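Local structure of 2-nitropropane dioxygenase (Streptomyces ansochromogenes, 3BW2) at residues Ala42-Ala47 with Asp296-Thr301. The protein binds flavin mononucleotide and probably uses molecular oxygen for the oxidative denitrification of alkyl nitronates such as propionate 3-nitronate. Numbering follows the deposited sequence.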
ATOM      1  N   ALA A  42     -19.795 -17.615   2.207  1.00 20.01           N
ATOM      2  CA  ALA A  42     -20.203 -18.765   3.012  1.00 19.80           C
ATOM      3  C   ALA A  42     -19.541 -18.716   4.394  1.00 19.90           C
ATOM      4  O   ALA A  42     -19.830 -19.535   5.270  1.00 18.45           O
ATOM      5  CB  ALA A  42     -19.842 -20.067   2.286  1.00 18.98           C
ATOM      6  N   GLY A  43     -18.650 -17.744   4.578  1.00 20.54           N
ATOM      7  CA  GLY A  43     -17.958 -17.596   5.845  1.00 19.76           C
ATOM      8  C   GLY A  43     -18.899 -17.416   7.023  1.00 20.17           C
ATOM      9  O   GLY A  43     -19.790 -16.569   6.998  1.00 18.74           O
ATOM     10  N   TYR A  44     -18.691 -18.232   8.052  1.00 18.88           N
ATOM     11  CA  TYR A  44     -19.489 -18.213   9.275  1.00 20.66           C
ATOM     12  C   TYR A  44     -20.907 -18.773   9.143  1.00 20.38           C
ATOM     13  O   TYR A  44     -21.643 -18.812  10.127  1.00 20.67           O
ATOM     14  CB  TYR A  44     -19.534 -16.793   9.862  1.00 21.45           C
ATOM     15  CG  TYR A  44     -18.158 -16.191  10.072  1.00 21.78           C
ATOM     16  CD1 TYR A  44     -17.162 -16.902  10.746  1.00 22.95           C
ATOM     17  CD2 TYR A  44     -17.844 -14.927   9.582  1.00 22.87           C
ATOM     18  CE1 TYR A  44     -15.889 -16.372  10.920  1.00 23.02           C
ATOM     19  CE2 TYR A  44     -16.565 -14.380   9.751  1.00 23.49           C
ATOM     20  CZ  TYR A  44     -15.595 -15.110  10.421  1.00 24.54           C
ATOM     21  OH  TYR A  44     -14.328 -14.589  10.589  1.00 26.08           O
ATOM     22  N   LYS A  45     -21.300 -19.199   7.944  1.00 19.70           N
ATOM     23  CA  LYS A  45     -22.634 -19.781   7.765  1.00 21.05           C
ATOM     24  C   LYS A  45     -22.516 -21.298   7.813  1.00 21.40           C
ATOM     25  O   LYS A  45     -21.414 -21.836   7.747  1.00 21.39           O
ATOM     26  CB  LYS A  45     -23.242 -19.397   6.412  1.00 23.78           C
ATOM     27  CG  LYS A  45     -23.373 -17.905   6.147  1.00 25.94           C
ATOM     28  CD  LYS A  45     -24.456 -17.644   5.106  1.00 28.19           C
ATOM     29  CE  LYS A  45     -24.129 -16.453   4.213  1.00 31.86           C
ATOM     30  NZ  LYS A  45     -23.730 -15.220   4.948  1.00 35.04           N
ATOM     31  N   THR A  46     -23.647 -21.986   7.942  1.00 22.51           N
ATOM     32  CA  THR A  46     -23.646 -23.444   7.944  1.00 22.26           C
ATOM     33  C   THR A  46     -23.719 -23.816   6.472  1.00 21.82           C
ATOM     34  O   THR A  46     -24.033 -22.968   5.633  1.00 21.67           O
ATOM     35  CB  THR A  46     -24.896 -24.043   8.638  1.00 23.92           C
ATOM     36  OG1 THR A  46     -26.077 -23.590   7.962  1.00 23.59           O
ATOM     37  CG2 THR A  46     -24.955 -23.635  10.103  1.00 24.80           C
ATOM     38  N   ALA A  47     -23.427 -25.070   6.151  1.00 20.76           N
ATOM     39  CA  ALA A  47     -23.485 -25.514   4.764  1.00 22.25           C
ATOM     40  C   ALA A  47     -24.899 -25.299   4.230  1.00 23.10           C
ATOM     41  O   ALA A  47     -25.094 -24.997   3.047  1.00 22.68           O
ATOM     42  CB  ALA A  47     -23.102 -26.988   4.666  1.00 22.04           C
ATOM     43  N   ASP A 296     -10.817 -18.038  17.414  1.00 23.01           N
ATOM     44  CA  ASP A 296     -11.076 -17.966  18.852  1.00 23.28           C
ATOM     45  C   ASP A 296     -11.584 -16.590  19.281  1.00 23.01           C
ATOM     46  O   ASP A 296     -12.633 -16.476  19.919  1.00 21.14           O
ATOM     47  CB  ASP A 296      -9.803 -18.298  19.632  1.00 26.39           C
ATOM     48  CG  ASP A 296      -9.283 -19.698  19.337  1.00 27.73           C
ATOM     49  OD1 ASP A 296      -8.969 -19.987  18.163  1.00 30.72           O
ATOM     50  OD2 ASP A 296      -9.187 -20.507  20.284  1.00 28.91           O
ATOM     51  N   VAL A 297     -10.832 -15.548  18.939  1.00 20.91           N
ATOM     52  CA  VAL A 297     -11.220 -14.189  19.304  1.00 20.00           C
ATOM     53  C   VAL A 297     -12.529 -13.800  18.627  1.00 19.31           C
ATOM     54  O   VAL A 297     -13.376 -13.136  19.229  1.00 19.24           O
ATOM     55  CB  VAL A 297     -10.106 -13.181  18.937  1.00 20.67           C
ATOM     56  CG1 VAL A 297     -10.564 -11.763  19.225  1.00 17.03           C
ATOM     57  CG2 VAL A 297      -8.847 -13.501  19.741  1.00 18.36           C
ATOM     58  N   HIS A 298     -12.703 -14.227  17.380  1.00 20.52           N
ATOM     59  CA  HIS A 298     -13.931 -13.931  16.654  1.00 22.33           C
ATOM     60  C   HIS A 298     -15.152 -14.458  17.410  1.00 22.47           C
ATOM     61  O   HIS A 298     -16.158 -13.757  17.542  1.00 20.95           O
ATOM     62  CB  HIS A 298     -13.888 -14.547  15.252  1.00 22.50           C
ATOM     63  CG  HIS A 298     -15.207 -14.516  14.547  1.00 24.91           C
ATOM     64  ND1 HIS A 298     -16.123 -15.542  14.637  1.00 26.71           N
ATOM     65  CD2 HIS A 298     -15.787 -13.560  13.785  1.00 23.83           C
ATOM     66  CE1 HIS A 298     -17.211 -15.219  13.962  1.00 25.47           C
ATOM     67  NE2 HIS A 298     -17.032 -14.021  13.435  1.00 28.44           N
ATOM     68  N   HIS A 299     -15.066 -15.692  17.904  1.00 23.57           N
ATOM     69  CA  HIS A 299     -16.173 -16.284  18.658  1.00 23.82           C
ATOM     70  C   HIS A 299     -16.381 -15.499  19.946  1.00 23.61           C
ATOM     71  O   HIS A 299     -17.509 -15.231  20.366  1.00 22.88           O
ATOM     72  CB  HIS A 299     -15.870 -17.737  19.035  1.00 24.93           C
ATOM     73  CG  HIS A 299     -15.713 -18.654  17.865  1.00 28.18           C
ATOM     74  ND1 HIS A 299     -16.632 -18.720  16.840  1.00 29.66           N
ATOM     75  CD2 HIS A 299     -14.761 -19.572  17.577  1.00 27.85           C
ATOM     76  CE1 HIS A 299     -16.252 -19.639  15.971  1.00 30.01           C
ATOM     77  NE2 HIS A 299     -15.120 -20.172  16.394  1.00 29.33           N
ATOM     78  N   LEU A 300     -15.268 -15.139  20.568  1.00 23.85           N
ATOM     79  CA  LEU A 300     -15.275 -14.403  21.820  1.00 24.84           C
ATOM     80  C   LEU A 300     -16.033 -13.073  21.743  1.00 24.73           C
ATOM     81  O   LEU A 300     -16.843 -12.762  22.621  1.00 25.51           O
ATOM     82  CB  LEU A 300     -13.830 -14.149  22.251  1.00 27.10           C
ATOM     83  CG  LEU A 300     -13.536 -13.771  23.701  1.00 29.68           C
ATOM     84  CD1 LEU A 300     -13.882 -14.941  24.618  1.00 28.93           C
ATOM     85  CD2 LEU A 300     -12.060 -13.410  23.834  1.00 29.63           C
ATOM     86  N   THR A 301     -15.784 -12.303  20.688  1.00 22.82           N
ATOM     87  CA  THR A 301     -16.406 -10.985  20.529  1.00 21.36           C
ATOM     88  C   THR A 301     -17.722 -10.932  19.762  1.00 21.23           C
ATOM     89  O   THR A 301     -18.423  -9.919  19.807  1.00 18.92           O
ATOM     90  CB  THR A 301     -15.452 -10.007  19.820  1.00 20.39           C
ATOM     91  OG1 THR A 301     -15.301 -10.402  18.451  1.00 18.66           O
ATOM     92  CG2 THR A 301     -14.087 -10.002  20.496  1.00 20.00           C
TER
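H298, on the first turn of helix 296-311, meets Y44 of the loop after strand 38-41 in an offset stack: the centroids are 4.0 Å apart and the planes 6° from parallel. The backbones stay well separated, with the CA atoms of Y44 and H299 10.1 Å apart, so two rings reaching from opposite directions make the contact. The Y44 side chain, about 6 Å from the bound FMN, ties this beta-alpha loop of the TIM barrel to the helix. With CG anti to the backbone N (chi1 169°), the imidazole of H298 extends off the helix and lays NE2 over the centre of the phenol, 3.5 Å from Y44 CZ. Its CE1 approaches Y44 CE1 at 3.5 Å, whereas ND1 of H298, buried here, has no hydrogen-bonding partner in the model. Next along the helix, H299 sets ND1 at the in-plane edge of the H298 ring, while its NE2 bonds to the G106 carbonyl. Y44 OH hydrogen-bonds to Y294 OH, and F70 packs edge-to-face with the phenol. Replacing Y44 by an alanine removes the phenol, which is likely to leave one imidazole face without its stacking mate and Y294 OH without this bond. Dispersion and probably some electrostatics hold the stack, which implies contact without a directional bond.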